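Local coordinates for protein Myo-inositol dehydrogenase (PDB 3EUW) that probably oxidises myo-inositol with NAD+ as an inositol 2-dehydrogenase of the Gfo/Idh/MocA family, at residues V186-N198 with A319-N333. Numbering follows the deposited sequence.
Sequences VPNIVEVTATGAN and ACLESAQTGRTVTLN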
ATOM      1  N   VAL A 186      -8.185  26.605   3.581  1.00 14.43           N
ATOM      2  CA  VAL A 186      -7.715  27.970   3.357  1.00 16.56           C
ATOM      3  C   VAL A 186      -8.941  28.841   3.099  1.00 17.33           C
ATOM      4  O   VAL A 186      -9.364  29.013   1.956  1.00 18.51           O
ATOM      5  CB  VAL A 186      -6.783  28.032   2.133  1.00 18.37           C
ATOM      6  CG1 VAL A 186      -6.237  29.441   1.957  1.00 15.52           C
ATOM      7  CG2 VAL A 186      -5.647  27.017   2.294  1.00 17.86           C
ATOM      8  N   PRO A 187      -9.522  29.403   4.172  1.00 17.81           N
ATOM      9  CA  PRO A 187     -10.710  30.259   4.137  1.00 19.33           C
ATOM     10  C   PRO A 187     -10.627  31.439   3.188  1.00 19.64           C
ATOM     11  O   PRO A 187     -11.599  31.780   2.515  1.00 22.68           O
ATOM     12  CB  PRO A 187     -10.852  30.728   5.591  1.00 20.71           C
ATOM     13  CG  PRO A 187     -10.174  29.656   6.374  1.00 18.50           C
ATOM     14  CD  PRO A 187      -8.978  29.327   5.537  1.00 16.13           C
ATOM     15  N   ASN A 188      -9.458  32.060   3.138  1.00 22.34           N
ATOM     16  CA  ASN A 188      -9.250  33.240   2.316  1.00 22.31           C
ATOM     17  C   ASN A 188      -8.643  33.002   0.936  1.00 20.75           C
ATOM     18  O   ASN A 188      -7.424  32.917   0.781  1.00 19.77           O
ATOM     19  CB  ASN A 188      -8.389  34.222   3.106  1.00 27.10           C
ATOM     20  CG  ASN A 188      -8.906  34.422   4.521  1.00 34.49           C
ATOM     21  OD1 ASN A 188      -8.134  34.682   5.450  1.00 38.36           O
ATOM     22  ND2 ASN A 188     -10.224  34.305   4.692  1.00 37.01           N
ATOM     23  N   ILE A 189      -9.512  32.913  -0.066  1.00 19.06           N
ATOM     24  CA  ILE A 189      -9.085  32.708  -1.443  1.00 18.48           C
ATOM     25  C   ILE A 189      -9.133  34.072  -2.139  1.00 19.26           C
ATOM     26  O   ILE A 189     -10.111  34.806  -2.006  1.00 19.58           O
ATOM     27  CB  ILE A 189     -10.022  31.731  -2.176  1.00 16.44           C
ATOM     28  CG1 ILE A 189     -10.098  30.399  -1.415  1.00 18.13           C
ATOM     29  CG2 ILE A 189      -9.550  31.537  -3.612  1.00 17.97           C
ATOM     30  CD1 ILE A 189      -8.787  29.656  -1.281  1.00 11.83           C
ATOM     31  N   VAL A 190      -8.084  34.415  -2.874  1.00 18.68           N
ATOM     32  CA  VAL A 190      -8.058  35.697  -3.550  1.00 20.39           C
ATOM     33  C   VAL A 190      -8.191  35.614  -5.068  1.00 20.46           C
ATOM     34  O   VAL A 190      -8.797  36.494  -5.675  1.00 21.02           O
ATOM     35  CB  VAL A 190      -6.781  36.498  -3.186  1.00 21.80           C
ATOM     36  CG1 VAL A 190      -6.774  36.804  -1.705  1.00 21.66           C
ATOM     37  CG2 VAL A 190      -5.536  35.715  -3.552  1.00 21.76           C
ATOM     38  N   GLU A 191      -7.642  34.562  -5.676  1.00 20.00           N
ATOM     39  CA  GLU A 191      -7.717  34.400  -7.131  1.00 19.37           C
ATOM     40  C   GLU A 191      -8.230  33.028  -7.555  1.00 17.59           C
ATOM     41  O   GLU A 191      -8.045  32.032  -6.847  1.00 16.54           O
ATOM     42  CB  GLU A 191      -6.348  34.643  -7.779  1.00 19.69           C
ATOM     43  CG  GLU A 191      -5.730  36.007  -7.460  1.00 24.23           C
ATOM     44  CD  GLU A 191      -4.500  36.317  -8.300  1.00 24.74           C
ATOM     45  OE1 GLU A 191      -3.753  35.378  -8.648  1.00 24.29           O
ATOM     46  OE2 GLU A 191      -4.271  37.507  -8.603  1.00 29.87           O
ATOM     47  N   VAL A 192      -8.855  32.988  -8.726  1.00 15.37           N
ATOM     48  CA  VAL A 192      -9.405  31.757  -9.249  1.00 16.10           C
ATOM     49  C   VAL A 192      -9.054  31.527 -10.713  1.00 15.58           C
ATOM     50  O   VAL A 192      -9.257  32.396 -11.556  1.00 12.53           O
ATOM     51  CB  VAL A 192     -10.935  31.748  -9.105  1.00 17.21           C
ATOM     52  CG1 VAL A 192     -11.523  30.528  -9.783  1.00 14.04           C
ATOM     53  CG2 VAL A 192     -11.307  31.759  -7.628  1.00 19.87           C
ATOM     54  N   THR A 193      -8.519  30.345 -11.001  1.00 13.28           N
ATOM     55  CA  THR A 193      -8.156  29.979 -12.366  1.00 15.23           C
ATOM     56  C   THR A 193      -8.787  28.626 -12.677  1.00 15.02           C
ATOM     57  O   THR A 193      -8.694  27.700 -11.877  1.00 15.94           O
ATOM     58  CB  THR A 193      -6.634  29.887 -12.527  1.00 15.80           C
ATOM     59  OG1 THR A 193      -6.040  31.084 -12.018  1.00 16.70           O
ATOM     60  CG2 THR A 193      -6.253  29.756 -13.987  1.00 13.93           C
ATOM     61  N   ALA A 194      -9.435  28.508 -13.828  1.00 13.74           N
ATOM     62  CA  ALA A 194     -10.077  27.248 -14.182  1.00 11.67           C
ATOM     63  C   ALA A 194      -9.971  26.945 -15.662  1.00 13.73           C
ATOM     64  O   ALA A 194     -10.017  27.847 -16.496  1.00 13.97           O
ATOM     65  CB  ALA A 194     -11.559  27.267 -13.758  1.00  9.92           C
ATOM     66  N   THR A 195      -9.856  25.657 -15.974  1.00 12.70           N
ATOM     67  CA  THR A 195      -9.744  25.186 -17.345  1.00 13.74           C
ATOM     68  C   THR A 195     -10.744  24.046 -17.560  1.00 14.72           C
ATOM     69  O   THR A 195     -10.751  23.071 -16.808  1.00 14.79           O
ATOM     70  CB  THR A 195      -8.327  24.663 -17.606  1.00 13.39           C
ATOM     71  OG1 THR A 195      -7.381  25.669 -17.235  1.00 15.86           O
ATOM     72  CG2 THR A 195      -8.146  24.314 -19.071  1.00 12.77           C
ATOM     73  N   GLY A 196     -11.585  24.167 -18.580  1.00 13.59           N
ATOM     74  CA  GLY A 196     -12.561  23.122 -18.845  1.00 13.26           C
ATOM     75  C   GLY A 196     -12.318  22.479 -20.190  1.00 13.50           C
ATOM     76  O   GLY A 196     -11.783  23.113 -21.096  1.00 13.90           O
ATOM     77  N   ALA A 197     -12.714  21.219 -20.324  1.00 15.32           N
ATOM     78  CA  ALA A 197     -12.543  20.486 -21.572  1.00 14.35           C
ATOM     79  C   ALA A 197     -13.717  19.523 -21.811  1.00 14.64           C
ATOM     80  O   ALA A 197     -14.577  19.351 -20.946  1.00 13.45           O
ATOM     81  CB  ALA A 197     -11.218  19.720 -21.554  1.00 12.40           C
ATOM     82  N   ASN A 198     -13.739  18.909 -22.990  1.00 13.60           N
ATOM     83  CA  ASN A 198     -14.794  17.974 -23.381  1.00 15.51           C
ATOM     84  C   ASN A 198     -14.142  16.788 -24.084  1.00 16.00           C
ATOM     85  O   ASN A 198     -13.883  16.850 -25.284  1.00 14.50           O
ATOM     86  CB  ASN A 198     -15.758  18.678 -24.335  1.00 16.03           C
ATOM     87  CG  ASN A 198     -16.667  19.659 -23.627  1.00 16.10           C
ATOM     88  OD1 ASN A 198     -17.730  19.287 -23.142  1.00 19.81           O
ATOM     89  ND2 ASN A 198     -16.246  20.910 -23.541  1.00 14.42           N
ATOM     90  N   ALA A 319     -16.826  32.052 -10.242  1.00 12.41           N
ATOM     91  CA  ALA A 319     -15.545  32.587 -10.669  1.00 11.49           C
ATOM     92  C   ALA A 319     -14.846  31.560 -11.552  1.00 11.14           C
ATOM     93  O   ALA A 319     -14.195  31.929 -12.538  1.00 12.02           O
ATOM     94  CB  ALA A 319     -14.674  32.939  -9.470  1.00  6.42           C
ATOM     95  N   CYS A 320     -14.991  30.279 -11.207  1.00 10.94           N
ATOM     96  CA  CYS A 320     -14.381  29.193 -11.981  1.00 11.77           C
ATOM     97  C   CYS A 320     -14.920  29.179 -13.401  1.00 12.19           C
ATOM     98  O   CYS A 320     -14.149  29.167 -14.358  1.00 14.53           O
ATOM     99  CB  CYS A 320     -14.655  27.821 -11.353  1.00 11.83           C
ATOM    100  SG  CYS A 320     -13.686  27.410  -9.893  1.00 15.14           S
ATOM    101  N   LEU A 321     -16.245  29.166 -13.529  1.00 13.90           N
ATOM    102  CA  LEU A 321     -16.896  29.152 -14.831  1.00 16.42           C
ATOM    103  C   LEU A 321     -16.439  30.331 -15.674  1.00 17.53           C
ATOM    104  O   LEU A 321     -16.132  30.177 -16.854  1.00 18.09           O
ATOM    105  CB  LEU A 321     -18.425  29.209 -14.676  1.00 17.00           C
ATOM    106  CG  LEU A 321     -19.246  29.219 -15.974  1.00 17.39           C
ATOM    107  CD1 LEU A 321     -18.968  27.957 -16.768  1.00 18.43           C
ATOM    108  CD2 LEU A 321     -20.728  29.317 -15.656  1.00 18.76           C
ATOM    109  N   GLU A 322     -16.397  31.511 -15.067  1.00 18.88           N
ATOM    110  CA  GLU A 322     -15.980  32.710 -15.788  1.00 22.55           C
ATOM    111  C   GLU A 322     -14.527  32.601 -16.258  1.00 22.02           C
ATOM    112  O   GLU A 322     -14.201  32.996 -17.377  1.00 21.27           O
ATOM    113  CB  GLU A 322     -16.152  33.933 -14.897  1.00 25.60           C
ATOM    114  CG  GLU A 322     -16.757  35.126 -15.610  1.00 34.04           C
ATOM    115  CD  GLU A 322     -15.709  36.092 -16.072  1.00 36.16           C
ATOM    116  OE1 GLU A 322     -14.809  36.400 -15.267  1.00 42.62           O
ATOM    117  OE2 GLU A 322     -15.782  36.552 -17.221  1.00 36.20           O
ATOM    118  N   SER A 323     -13.657  32.076 -15.395  1.00 19.87           N
ATOM    119  CA  SER A 323     -12.250  31.907 -15.747  1.00 16.73           C
ATOM    120  C   SER A 323     -12.138  30.911 -16.901  1.00 16.40           C
ATOM    121  O   SER A 323     -11.435  31.148 -17.876  1.00 17.25           O
ATOM    122  CB  SER A 323     -11.452  31.384 -14.546  1.00 17.15           C
ATOM    123  OG  SER A 323     -10.106  31.115 -14.907  1.00 13.96           O
ATOM    124  N   ALA A 324     -12.850  29.797 -16.787  1.00 16.70           N
ATOM    125  CA  ALA A 324     -12.805  28.767 -17.820  1.00 18.28           C
ATOM    126  C   ALA A 324     -13.295  29.298 -19.156  1.00 18.42           C
ATOM    127  O   ALA A 324     -12.770  28.936 -20.203  1.00 18.63           O
ATOM    128  CB  ALA A 324     -13.640  27.580 -17.409  1.00 16.34           C
ATOM    129  N   GLN A 325     -14.304  30.159 -19.120  1.00 20.70           N
ATOM    130  CA  GLN A 325     -14.849  30.721 -20.348  1.00 20.76           C
ATOM    131  C   GLN A 325     -13.993  31.843 -20.932  1.00 20.93           C
ATOM    132  O   GLN A 325     -14.098  32.146 -22.126  1.00 22.38           O
ATOM    133  CB  GLN A 325     -16.259  31.261 -20.105  1.00 21.99           C
ATOM    134  CG  GLN A 325     -17.291  30.215 -19.707  1.00 25.46           C
ATOM    135  CD  GLN A 325     -18.661  30.820 -19.417  1.00 26.84           C
ATOM    136  OE1 GLN A 325     -18.777  31.793 -18.669  1.00 26.86           O
ATOM    137  NE2 GLN A 325     -19.701  30.241 -20.003  1.00 27.23           N
ATOM    138  N   THR A 326     -13.137  32.445 -20.111  1.00 19.35           N
ATOM    139  CA  THR A 326     -12.339  33.580 -20.571  1.00 19.05           C
ATOM    140  C   THR A 326     -10.850  33.375 -20.775  1.00 19.36           C
ATOM    141  O   THR A 326     -10.186  34.208 -21.401  1.00 19.24           O
ATOM    142  CB  THR A 326     -12.536  34.780 -19.622  1.00 19.42           C
ATOM    143  OG1 THR A 326     -12.166  34.401 -18.288  1.00 18.00           O
ATOM    144  CG2 THR A 326     -14.013  35.216 -19.624  1.00 18.92           C
ATOM    145  N   GLY A 327     -10.309  32.287 -20.244  1.00 17.90           N
ATOM    146  CA  GLY A 327      -8.892  32.040 -20.419  1.00 15.17           C
ATOM    147  C   GLY A 327      -8.014  32.952 -19.585  1.00 17.08           C
ATOM    148  O   GLY A 327      -6.916  33.315 -20.001  1.00 15.84           O
ATOM    149  N   ARG A 328      -8.498  33.342 -18.409  1.00 17.60           N
ATOM    150  CA  ARG A 328      -7.701  34.191 -17.537  1.00 18.52           C
ATOM    151  C   ARG A 328      -8.048  33.982 -16.067  1.00 17.44           C
ATOM    152  O   ARG A 328      -9.111  33.462 -15.727  1.00 17.11           O
ATOM    153  CB  ARG A 328      -7.892  35.664 -17.896  1.00 19.72           C
ATOM    154  CG  ARG A 328      -9.121  36.284 -17.268  1.00 24.85           C
ATOM    155  CD  ARG A 328      -9.310  37.731 -17.687  1.00 26.83           C
ATOM    156  NE  ARG A 328     -10.230  38.388 -16.770  1.00 31.85           N
ATOM    157  CZ  ARG A 328      -9.859  39.043 -15.676  1.00 32.31           C
ATOM    158  NH1 ARG A 328      -8.578  39.154 -15.351  1.00 33.18           N
ATOM    159  NH2 ARG A 328     -10.777  39.574 -14.888  1.00 37.71           N
ATOM    160  N   THR A 329      -7.139  34.396 -15.198  1.00 16.09           N
ATOM    161  CA  THR A 329      -7.352  34.273 -13.771  1.00 17.76           C
ATOM    162  C   THR A 329      -8.367  35.334 -13.346  1.00 19.83           C
ATOM    163  O   THR A 329      -8.422  36.421 -13.931  1.00 20.54           O
ATOM    164  CB  THR A 329      -6.020  34.451 -13.016  1.00 16.94           C
ATOM    165  OG1 THR A 329      -5.115  33.409 -13.403  1.00 14.66           O
ATOM    166  CG2 THR A 329      -6.232  34.391 -11.517  1.00 18.07           C
ATOM    167  N   VAL A 330      -9.182  35.008 -12.348  1.00 18.95           N
ATOM    168  CA  VAL A 330     -10.201  35.921 -11.841  1.00 20.19           C
ATOM    169  C   VAL A 330      -9.887  36.357 -10.408  1.00 21.83           C
ATOM    170  O   VAL A 330      -9.693  35.524  -9.528  1.00 20.48           O
ATOM    171  CB  VAL A 330     -11.617  35.254 -11.867  1.00 20.01           C
ATOM    172  CG1 VAL A 330     -12.646  36.147 -11.166  1.00 18.71           C
ATOM    173  CG2 VAL A 330     -12.054  35.001 -13.298  1.00 17.93           C
ATOM    174  N   THR A 331      -9.829  37.666 -10.186  1.00 25.00           N
ATOM    175  CA  THR A 331      -9.567  38.218  -8.855  1.00 28.91           C
ATOM    176  C   THR A 331     -10.908  38.435  -8.156  1.00 31.71           C
ATOM    177  O   THR A 331     -11.739  39.219  -8.606  1.00 32.69           O
ATOM    178  CB  THR A 331      -8.818  39.565  -8.942  1.00 29.46           C
ATOM    179  OG1 THR A 331      -7.520  39.354  -9.507  1.00 29.49           O
ATOM    180  CG2 THR A 331      -8.663  40.177  -7.560  1.00 29.78           C
ATOM    181  N   LEU A 332     -11.114  37.726  -7.057  1.00 35.83           N
ATOM    182  CA  LEU A 332     -12.355  37.806  -6.299  1.00 41.39           C
ATOM    183  C   LEU A 332     -12.690  39.180  -5.734  1.00 46.59           C
ATOM    184  O   LEU A 332     -13.837  39.619  -5.804  1.00 46.69           O
ATOM    185  CB  LEU A 332     -12.322  36.786  -5.168  1.00 39.67           C
ATOM    186  CG  LEU A 332     -12.275  35.339  -5.652  1.00 36.72           C
ATOM    187  CD1 LEU A 332     -12.036  34.409  -4.481  1.00 37.99           C
ATOM    188  CD2 LEU A 332     -13.581  35.010  -6.350  1.00 37.26           C
ATOM    189  N   ASN A 333     -11.698  39.860  -5.171  1.00 52.51           N
ATOM    190  CA  ASN A 333     -11.932  41.181  -4.598  1.00 58.73           C
ATOM    191  C   ASN A 333     -10.992  42.234  -5.188  1.00 62.35           C
ATOM    192  O   ASN A 333      -9.833  42.344  -4.781  1.00 62.22           O
ATOM    193  CB  ASN A 333     -11.770  41.132  -3.075  1.00 60.26           C
ATOM    194  CG  ASN A 333     -12.738  40.164  -2.416  1.00 62.23           C
ATOM    195  OD1 ASN A 333     -13.955  40.277  -2.577  1.00 62.84           O
ATOM    196  ND2 ASN A 333     -12.201  39.207  -1.667  1.00 63.61           N
TER
HETATM  197  O   HOH W   1      -8.863  30.202 -17.516  1.00 23.49           O
HETATM  198  O   HOH W   2     -11.733  26.349 -20.346  1.00 24.28           O
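Antiparallel strand pairing joined to helix-on-sheet packing links strand 189-197 to the C-terminal end of the chain: Val192 and Val330 form a hydrogen-bonded pair in the mixed sheet, while the last turns of helix 307-326 lie against the face carrying Val192 and Ala194. Val192 N gives to Val330 O at 2.8 Å, in the carbonyl plane, and Val330 N returns to Val192 O; Leu332 N reaches Val190 O at 3.0 Å, tilted 24° from the carbonyl plane. Val190 and Glu191 both face Arg218 of strand 212-219, a classic beta bulge, and Arg218 also holds the Glu191 carboxylate in a salt bridge. Strand 330-331 is the outermost strand, within this chain, of the sheet of the C-terminal domain that accompanies the Rossmann domain in Gfo/Idh/MocA enzymes; backbone hydrogen bonds from Gly327 and Thr329 run to a neighbouring subunit. Further along strand 189-197 the Ser323 hydroxyl meets the backbone of Ala194. Its chi1 of 175° swings OG away from the backbone N, to where it accepts from Ala194 N at 2.9 Å and donates to Arg328 O at 2.7 Å, tying strand, helix and the turn through Gly327 together. Water 1 donates to both Ala194 O and Ser323 O; water 2 accepts from Gly196 N and donates to Ala324 O. Between strand and helix, Ala194 CB sits only 3.3 Å from Cys320 O, and the small side chains of Ala194 and Ala324 let the two backbones come close. Val192 turns CG1 to Cys320 SG (3.8 Å), while CG2 touches Ala319 CB and Leu332 CD2, with Leu316 also packing on this valine. On the face carrying Glu191 and Thr193, Thr193 OG1 and Thr329 OG1 share a hydrogen bond of 2.9 Å, beside a neighbouring subunit whose own Thr193 packs on this Thr193.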